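Local coordinates for protein type C neurotoxin (Clostridium botulinum, PDB 3PME) that is the receptor-binding domain of a C/D mosaic botulinum neurotoxin and probably attaches the toxin to nerve-cell membranes through gangliosides and phospholipid, at residues 144-149 against 208-213; 152-157 against 162-167. All coordinates share one frame; numbering follows the deposited sequence.

Contact 1: residues 144-149 against 208-213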
ATOM      1  N   THR A 144     -12.163   5.428  -6.933  1.00 17.04           N
ATOM      2  CA  THR A 144     -13.372   6.237  -6.831  1.00 16.98           C
ATOM      3  C   THR A 144     -14.030   6.271  -8.189  1.00 16.82           C
ATOM      4  O   THR A 144     -13.387   6.595  -9.197  1.00 18.87           O
ATOM      5  CB  THR A 144     -13.109   7.678  -6.382  1.00 18.25           C
ATOM      6  OG1 THR A 144     -12.217   7.689  -5.262  1.00 19.45           O
ATOM      7  CG2 THR A 144     -14.430   8.337  -5.980  1.00 18.83           C
ATOM      8  N   ILE A 145     -15.303   5.908  -8.206  1.00 17.67           N
ATOM      9  CA  ILE A 145     -16.105   5.976  -9.422  1.00 17.02           C
ATOM     10  C   ILE A 145     -17.153   7.061  -9.229  1.00 19.50           C
ATOM     11  O   ILE A 145     -17.888   7.020  -8.245  1.00 22.03           O
ATOM     12  CB  ILE A 145     -16.868   4.665  -9.676  1.00 20.77           C
ATOM     13  CG1 ILE A 145     -15.949   3.445  -9.591  1.00 27.11           C
ATOM     14  CG2 ILE A 145     -17.586   4.724 -11.035  1.00 22.38           C
ATOM     15  CD1 ILE A 145     -14.922   3.424 -10.632  1.00 27.46           C
ATOM     16  N   THR A 146     -17.225   8.026 -10.149  1.00 19.45           N
ATOM     17  CA  THR A 146     -18.354   8.967 -10.130  1.00 19.65           C
ATOM     18  C   THR A 146     -19.268   8.658 -11.314  1.00 20.36           C
ATOM     19  O   THR A 146     -18.806   8.243 -12.384  1.00 20.75           O
ATOM     20  CB  THR A 146     -17.918  10.458 -10.136  1.00 20.32           C
ATOM     21  OG1 THR A 146     -17.272  10.779 -11.379  1.00 23.25           O
ATOM     22  CG2 THR A 146     -16.964  10.761  -8.977  1.00 24.33           C
ATOM     23  N   ASN A 147     -20.567   8.833 -11.099  1.00 20.95           N
ATOM     24  CA  ASN A 147     -21.558   8.539 -12.129  1.00 20.90           C
ATOM     25  C   ASN A 147     -22.509   9.703 -12.257  1.00 22.98           C
ATOM     26  O   ASN A 147     -23.029  10.189 -11.266  1.00 22.05           O
ATOM     27  CB  ASN A 147     -22.371   7.297 -11.756  1.00 24.55           C
ATOM     28  CG  ASN A 147     -21.510   6.064 -11.551  1.00 25.64           C
ATOM     29  OD1 ASN A 147     -21.090   5.418 -12.509  1.00 27.15           O
ATOM     30  ND2 ASN A 147     -21.259   5.723 -10.294  1.00 26.83           N
ATOM     31  N   ASN A 148     -22.738  10.154 -13.481  1.00 23.91           N
ATOM     32  CA  ASN A 148     -23.770  11.150 -13.704  1.00 24.37           C
ATOM     33  C   ASN A 148     -24.563  10.809 -14.955  1.00 23.43           C
ATOM     34  O   ASN A 148     -24.022  10.739 -16.060  1.00 25.72           O
ATOM     35  CB  ASN A 148     -23.187  12.565 -13.783  1.00 25.90           C
ATOM     36  CG  ASN A 148     -24.236  13.634 -13.566  1.00 29.79           C
ATOM     37  OD1 ASN A 148     -25.305  13.603 -14.179  1.00 27.99           O
ATOM     38  ND2 ASN A 148     -23.945  14.583 -12.684  1.00 29.30           N
ATOM     39  N   ILE A 149     -25.847  10.571 -14.751  1.00 27.56           N
ATOM     40  CA  ILE A 149     -26.730  10.151 -15.830  1.00 29.17           C
ATOM     41  C   ILE A 149     -26.805  11.201 -16.936  1.00 32.13           C
ATOM     42  O   ILE A 149     -27.225  10.906 -18.055  1.00 31.60           O
ATOM     43  CB  ILE A 149     -28.134   9.824 -15.283  1.00 32.09           C
ATOM     44  CG1 ILE A 149     -28.881   8.910 -16.251  1.00 38.44           C
ATOM     45  CG2 ILE A 149     -28.899  11.095 -14.970  1.00 30.48           C
ATOM     46  CD1 ILE A 149     -28.133   7.624 -16.537  1.00 41.87           C
ATOM     47  N   GLU A 208     -11.538  17.748  -5.763  1.00 25.32           N
ATOM     48  CA  GLU A 208     -11.046  18.177  -4.460  1.00 26.72           C
ATOM     49  C   GLU A 208     -11.560  17.263  -3.345  1.00 27.25           C
ATOM     50  O   GLU A 208     -10.808  16.861  -2.453  1.00 28.24           O
ATOM     51  CB  GLU A 208     -11.446  19.632  -4.192  1.00 31.24           C
ATOM     52  CG  GLU A 208     -10.956  20.173  -2.858  1.00 37.05           C
ATOM     53  CD  GLU A 208     -11.137  21.677  -2.737  1.00 44.47           C
ATOM     54  OE1 GLU A 208     -11.605  22.308  -3.714  1.00 48.98           O
ATOM     55  OE2 GLU A 208     -10.809  22.228  -1.666  1.00 47.95           O
ATOM     56  N   ASP A 209     -12.846  16.933  -3.399  1.00 25.38           N
ATOM     57  CA  ASP A 209     -13.447  16.090  -2.376  1.00 24.20           C
ATOM     58  C   ASP A 209     -12.936  14.653  -2.442  1.00 25.31           C
ATOM     59  O   ASP A 209     -12.694  14.029  -1.413  1.00 24.61           O
ATOM     60  CB  ASP A 209     -14.970  16.150  -2.440  1.00 29.84           C
ATOM     61  CG  ASP A 209     -15.517  17.435  -1.840  1.00 37.16           C
ATOM     62  OD1 ASP A 209     -14.733  18.159  -1.182  1.00 37.67           O
ATOM     63  OD2 ASP A 209     -16.720  17.715  -2.014  1.00 36.23           O
ATOM     64  N   ILE A 210     -12.750  14.134  -3.649  1.00 23.27           N
ATOM     65  CA  ILE A 210     -12.164  12.802  -3.800  1.00 22.56           C
ATOM     66  C   ILE A 210     -10.799  12.741  -3.128  1.00 24.91           C
ATOM     67  O   ILE A 210     -10.473  11.775  -2.437  1.00 24.36           O
ATOM     68  CB  ILE A 210     -12.056  12.422  -5.277  1.00 21.84           C
ATOM     69  CG1 ILE A 210     -13.464  12.208  -5.853  1.00 22.43           C
ATOM     70  CG2 ILE A 210     -11.170  11.179  -5.452  1.00 22.60           C
ATOM     71  CD1 ILE A 210     -13.495  12.016  -7.356  1.00 21.71           C
ATOM     72  N   ASN A 211     -10.003  13.786  -3.308  1.00 23.98           N
ATOM     73  CA  ASN A 211      -8.690  13.826  -2.670  1.00 22.49           C
ATOM     74  C   ASN A 211      -8.721  14.002  -1.155  1.00 27.40           C
ATOM     75  O   ASN A 211      -7.831  13.527  -0.450  1.00 25.79           O
ATOM     76  CB  ASN A 211      -7.790  14.846  -3.360  1.00 26.49           C
ATOM     77  CG  ASN A 211      -7.221  14.309  -4.661  1.00 27.62           C
ATOM     78  OD1 ASN A 211      -7.819  14.463  -5.736  1.00 29.95           O
ATOM     79  ND2 ASN A 211      -6.079  13.639  -4.568  1.00 27.83           N
ATOM     80  N   ILE A 212      -9.755  14.658  -0.654  1.00 27.26           N
ATOM     81  CA  ILE A 212      -9.936  14.749   0.787  1.00 28.59           C
ATOM     82  C   ILE A 212     -10.230  13.369   1.374  1.00 26.85           C
ATOM     83  O   ILE A 212      -9.658  12.991   2.397  1.00 28.16           O
ATOM     84  CB  ILE A 212     -11.044  15.751   1.142  1.00 30.20           C
ATOM     85  CG1 ILE A 212     -10.572  17.165   0.796  1.00 32.17           C
ATOM     86  CG2 ILE A 212     -11.391  15.668   2.617  1.00 31.62           C
ATOM     87  CD1 ILE A 212     -11.645  18.218   0.950  1.00 33.12           C
ATOM     88  N   VAL A 213     -11.103  12.611   0.716  1.00 28.41           N
ATOM     89  CA  VAL A 213     -11.378  11.240   1.140  1.00 25.70           C
ATOM     90  C   VAL A 213     -10.102  10.389   1.092  1.00 25.53           C
ATOM     91  O   VAL A 213      -9.757   9.716   2.059  1.00 25.61           O
ATOM     92  CB  VAL A 213     -12.499  10.590   0.301  1.00 25.63           C
ATOM     93  CG1 VAL A 213     -12.769   9.154   0.776  1.00 23.38           C
ATOM     94  CG2 VAL A 213     -13.780  11.414   0.385  1.00 26.44           C
TER
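Ile-210, on the helix 207-218, meets the strand 141-148 through two threonine side chains, Thr-144 and Thr-146, and this trio carries the whole contact. The tight part lies at Thr-144. Its CG2 stands anti to the backbone N (chi1 -46° for OG1) and so faces the helix, meeting CG1 and CD1 of Ile-210, each at 4.0 Å. The hydroxyl side touches as well, with Thr-144 OG1 3.6 Å from the branch methyl CG2 of Ile-210. The two side chains run past one another in opposite senses, the threonine methyl on the CG1-CD1 arm and the hydroxyl on the branch methyl. Thr-146 adds a lighter touch: its CG2 comes within 4.0 Å of Ile-210 CD1, the far end of a side chain that reaches out extended beyond CG1 (chi2 172°).

Around this small buried patch the two segments diverge. Glu-208 and Ile-212 lie exposed on the helix, while Asn-148 sits toward the far end of the strand, where its ND2 is hydrogen-bonded to Glu-204 OE1. Ile-210 also rests on Tyr-156 of the adjoining strand and on Leu-205, which places the helix over one face of the sheet of the lectin-like N-terminal half. Only 114 Å² is buried between the segments. The helix thus has a small van der Waals seat, threonine methyls and one hydroxyl against an aliphatic side chain, with no polar bond between the two segments.

Contact 2: residues 152-157 against 162-167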
ATOM      1  N   TYR A 152     -21.341  11.197 -17.852  1.00 24.85           N
ATOM      2  CA  TYR A 152     -20.246  10.233 -17.794  1.00 24.07           C
ATOM      3  C   TYR A 152     -20.109   9.517 -16.471  1.00 21.42           C
ATOM      4  O   TYR A 152     -20.517  10.004 -15.413  1.00 22.12           O
ATOM      5  CB  TYR A 152     -18.917  10.933 -18.111  1.00 23.92           C
ATOM      6  CG  TYR A 152     -19.043  11.703 -19.380  1.00 21.40           C
ATOM      7  CD1 TYR A 152     -19.600  12.961 -19.372  1.00 28.88           C
ATOM      8  CD2 TYR A 152     -18.692  11.140 -20.593  1.00 23.45           C
ATOM      9  CE1 TYR A 152     -19.778  13.649 -20.529  1.00 22.76           C
ATOM     10  CE2 TYR A 152     -18.869  11.838 -21.771  1.00 24.68           C
ATOM     11  CZ  TYR A 152     -19.413  13.095 -21.714  1.00 26.92           C
ATOM     12  OH  TYR A 152     -19.619  13.838 -22.851  1.00 28.14           O
ATOM     13  N   MET A 153     -19.515   8.340 -16.545  1.00 21.06           N
ATOM     14  CA  MET A 153     -18.945   7.760 -15.341  1.00 18.98           C
ATOM     15  C   MET A 153     -17.431   7.868 -15.464  1.00 20.90           C
ATOM     16  O   MET A 153     -16.875   7.781 -16.556  1.00 21.55           O
ATOM     17  CB  MET A 153     -19.428   6.336 -15.135  1.00 21.35           C
ATOM     18  CG  MET A 153     -19.151   5.400 -16.264  1.00 21.61           C
ATOM     19  SD  MET A 153     -19.886   3.809 -15.868  1.00 29.78           S
ATOM     20  CE  MET A 153     -19.302   2.860 -17.261  1.00 26.01           C
ATOM     21  N   LYS A 154     -16.768   8.097 -14.338  1.00 19.12           N
ATOM     22  CA  LYS A 154     -15.353   8.400 -14.343  1.00 17.47           C
ATOM     23  C   LYS A 154     -14.664   7.573 -13.277  1.00 16.68           C
ATOM     24  O   LYS A 154     -15.215   7.365 -12.201  1.00 19.64           O
ATOM     25  CB  LYS A 154     -15.123   9.882 -14.069  1.00 19.80           C
ATOM     26  CG  LYS A 154     -15.556  10.780 -15.244  1.00 22.23           C
ATOM     27  CD  LYS A 154     -15.865  12.220 -14.798  1.00 24.43           C
ATOM     28  CE  LYS A 154     -14.613  13.046 -14.540  1.00 24.49           C
ATOM     29  NZ  LYS A 154     -14.958  14.407 -14.007  1.00 28.83           N
ATOM     30  N   LEU A 155     -13.468   7.111 -13.610  1.00 16.89           N
ATOM     31  CA  LEU A 155     -12.678   6.278 -12.713  1.00 17.47           C
ATOM     32  C   LEU A 155     -11.442   7.020 -12.239  1.00 17.79           C
ATOM     33  O   LEU A 155     -10.616   7.462 -13.051  1.00 18.52           O
ATOM     34  CB  LEU A 155     -12.257   5.006 -13.445  1.00 18.30           C
ATOM     35  CG  LEU A 155     -11.308   4.098 -12.666  1.00 19.51           C
ATOM     36  CD1 LEU A 155     -11.932   3.711 -11.345  1.00 23.41           C
ATOM     37  CD2 LEU A 155     -11.024   2.871 -13.502  1.00 23.12           C
ATOM     38  N   TYR A 156     -11.322   7.142 -10.916  1.00 17.36           N
ATOM     39  CA  TYR A 156     -10.179   7.783 -10.272  1.00 16.54           C
ATOM     40  C   TYR A 156      -9.380   6.720  -9.540  1.00 18.12           C
ATOM     41  O   TYR A 156      -9.960   5.843  -8.912  1.00 18.01           O
ATOM     42  CB  TYR A 156     -10.636   8.812  -9.238  1.00 18.50           C
ATOM     43  CG  TYR A 156     -11.293  10.028  -9.847  1.00 18.49           C
ATOM     44  CD1 TYR A 156     -12.592   9.960 -10.331  1.00 19.58           C
ATOM     45  CD2 TYR A 156     -10.618  11.235  -9.936  1.00 18.64           C
ATOM     46  CE1 TYR A 156     -13.204  11.071 -10.892  1.00 21.80           C
ATOM     47  CE2 TYR A 156     -11.227  12.361 -10.518  1.00 19.51           C
ATOM     48  CZ  TYR A 156     -12.524  12.258 -10.980  1.00 22.06           C
ATOM     49  OH  TYR A 156     -13.149  13.352 -11.561  1.00 23.29           O
ATOM     50  N   ILE A 157      -8.059   6.814  -9.644  1.00 16.31           N
ATOM     51  CA  ILE A 157      -7.141   5.939  -8.901  1.00 16.08           C
ATOM     52  C   ILE A 157      -6.228   6.820  -8.063  1.00 20.09           C
ATOM     53  O   ILE A 157      -5.517   7.685  -8.589  1.00 18.72           O
ATOM     54  CB  ILE A 157      -6.291   5.047  -9.839  1.00 18.00           C
ATOM     55  CG1 ILE A 157      -7.185   4.139 -10.687  1.00 17.27           C
ATOM     56  CG2 ILE A 157      -5.267   4.221  -9.013  1.00 17.21           C
ATOM     57  CD1 ILE A 157      -7.998   3.134  -9.860  1.00 18.10           C
ATOM     58  N   LYS A 162      -8.404   8.685 -14.358  1.00 18.09           N
ATOM     59  CA  LYS A 162      -7.717   7.815 -15.315  1.00 18.91           C
ATOM     60  C   LYS A 162      -8.527   7.552 -16.576  1.00 21.50           C
ATOM     61  O   LYS A 162      -7.973   7.497 -17.676  1.00 23.85           O
ATOM     62  CB  LYS A 162      -7.356   6.471 -14.663  1.00 19.61           C
ATOM     63  CG  LYS A 162      -6.516   6.609 -13.416  1.00 20.38           C
ATOM     64  CD  LYS A 162      -5.110   7.110 -13.711  1.00 20.77           C
ATOM     65  CE  LYS A 162      -4.243   7.048 -12.456  1.00 22.85           C
ATOM     66  NZ  LYS A 162      -2.924   7.719 -12.668  1.00 26.42           N
ATOM     67  N   GLN A 163      -9.831   7.357 -16.412  1.00 19.11           N
ATOM     68  CA  GLN A 163     -10.689   6.961 -17.526  1.00 21.04           C
ATOM     69  C   GLN A 163     -12.062   7.588 -17.391  1.00 20.87           C
ATOM     70  O   GLN A 163     -12.530   7.861 -16.286  1.00 20.42           O
ATOM     71  CB  GLN A 163     -10.850   5.434 -17.559  1.00 23.64           C
ATOM     72  CG  GLN A 163      -9.543   4.658 -17.730  1.00 27.51           C
ATOM     73  CD  GLN A 163      -9.081   4.612 -19.169  1.00 31.54           C
ATOM     74  OE1 GLN A 163      -8.045   5.183 -19.524  1.00 38.24           O
ATOM     75  NE2 GLN A 163      -9.840   3.925 -20.008  1.00 26.47           N
ATOM     76  N   SER A 164     -12.710   7.806 -18.528  1.00 22.19           N
ATOM     77  CA  SER A 164     -14.085   8.274 -18.550  1.00 22.18           C
ATOM     78  C   SER A 164     -14.843   7.469 -19.600  1.00 23.85           C
ATOM     79  O   SER A 164     -14.249   6.967 -20.559  1.00 22.84           O
ATOM     80  CB  SER A 164     -14.133   9.763 -18.889  1.00 23.55           C
ATOM     81  OG  SER A 164     -15.471  10.247 -18.880  1.00 25.40           O
ATOM     82  N   GLU A 165     -16.148   7.327 -19.401  1.00 21.74           N
ATOM     83  CA  GLU A 165     -17.000   6.629 -20.348  1.00 24.97           C
ATOM     84  C   GLU A 165     -18.377   7.270 -20.369  1.00 23.34           C
ATOM     85  O   GLU A 165     -18.953   7.598 -19.334  1.00 22.38           O
ATOM     86  CB  GLU A 165     -17.107   5.138 -20.002  1.00 25.20           C
ATOM     87  CG  GLU A 165     -17.860   4.326 -21.048  1.00 28.65           C
ATOM     88  CD  GLU A 165     -17.035   4.077 -22.296  1.00 33.60           C
ATOM     89  OE1 GLU A 165     -15.804   4.282 -22.248  1.00 39.15           O
ATOM     90  OE2 GLU A 165     -17.613   3.660 -23.321  1.00 42.86           O
ATOM     91  N   ARG A 166     -18.907   7.450 -21.569  1.00 24.91           N
ATOM     92  CA  ARG A 166     -20.204   8.082 -21.724  1.00 26.78           C
ATOM     93  C   ARG A 166     -21.298   7.119 -21.281  1.00 24.66           C
ATOM     94  O   ARG A 166     -21.264   5.944 -21.635  1.00 26.81           O
ATOM     95  CB  ARG A 166     -20.389   8.470 -23.189  1.00 28.58           C
ATOM     96  CG  ARG A 166     -21.624   9.268 -23.488  1.00 32.52           C
ATOM     97  CD  ARG A 166     -21.520   9.849 -24.897  1.00 34.59           C
ATOM     98  NE  ARG A 166     -21.385   8.811 -25.917  1.00 41.91           N
ATOM     99  CZ  ARG A 166     -20.226   8.349 -26.385  1.00 42.76           C
ATOM    100  NH1 ARG A 166     -19.073   8.829 -25.927  1.00 45.62           N
ATOM    101  NH2 ARG A 166     -20.221   7.398 -27.311  1.00 45.34           N
ATOM    102  N   ILE A 167     -22.247   7.608 -20.491  1.00 23.22           N
ATOM    103  CA  ILE A 167     -23.381   6.779 -20.089  1.00 24.55           C
ATOM    104  C   ILE A 167     -24.718   7.443 -20.399  1.00 27.20           C
ATOM    105  O   ILE A 167     -25.770   6.837 -20.219  1.00 24.73           O
ATOM    106  CB  ILE A 167     -23.333   6.383 -18.589  1.00 24.58           C
ATOM    107  CG1 ILE A 167     -23.267   7.624 -17.691  1.00 24.03           C
ATOM    108  CG2 ILE A 167     -22.156   5.448 -18.309  1.00 24.89           C
ATOM    109  CD1 ILE A 167     -23.488   7.332 -16.225  1.00 25.15           C
TER
HETATM  110  O   HOH W   1      -2.971   7.758  -9.614  1.00 25.30           O
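Met-153 places CG between its backbone N and carbonyl carbon (chi1 57°), then runs extended through SD to CE, bringing the thioether across Ile-167 at about a right angle. Met-153 CG lies 3.6 Å from Ile-167 CG2, and SD rests on the same methyl; Trp-111 and Leu-113 of another strand also pack on this buried side.

The backbones form an antiparallel hairpin. Met-153 and Glu-165 make a hydrogen-bonded pair, with Met-153 N to Glu-165 O at 2.9 Å and the return bond from Glu-165 N to Met-153 O at 3.0 Å. Leu-155 N reaches Gln-163 O almost straight (175° at the hydrogen), though from a position tilted 24° out of the carbonyl plane. A classic beta bulge follows: Lys-162 and Gln-163 both face Leu-155, whose O accepts a 2.8 Å bond from Lys-162 N and a longer, weak one from Gln-163 N.

On the opposite face Lys-154 CG lies 3.7 Å from Ser-164 OG. Tyr-152 and Arg-166 form a diverging pair at the end of the hairpin, the ring running obliquely past the arginine with Tyr-152 CE2 4.0 Å from Arg-166 CB. Beyond the bulge, Lys-162 crosses Ile-157, and a water links Ile-157 O to Lys-162 NZ, weakly at the lysine. The chemistry implies a hairpin joined by backbone bonds, in which Met-153, Leu-155 and Ile-167 are buried while 162-166 is the more open strand.

How the contacts relate
From the N terminus, the chain enters contact 1 along 144-149, turns into 152-157, and turns again to return along 162-167. Contact 2 thus closes a short hairpin loop. Further strands follow before the helix 207-218 closes the much longer loop of contact 1, inside which contact 2 is nested. The two meet where neighbouring strands of the sheet share probable backbone hydrogen bonds, Thr-144 O to Tyr-156 N at 2.7 Å and Thr-146 O to Lys-154 N at 2.8 Å. Contact 2 adds strand 160-166 beside 152-157, whereas contact 1 ties strand 141-148 to the helix 207-218, together illustrating how local and distant closures combine in one beta-rich domain.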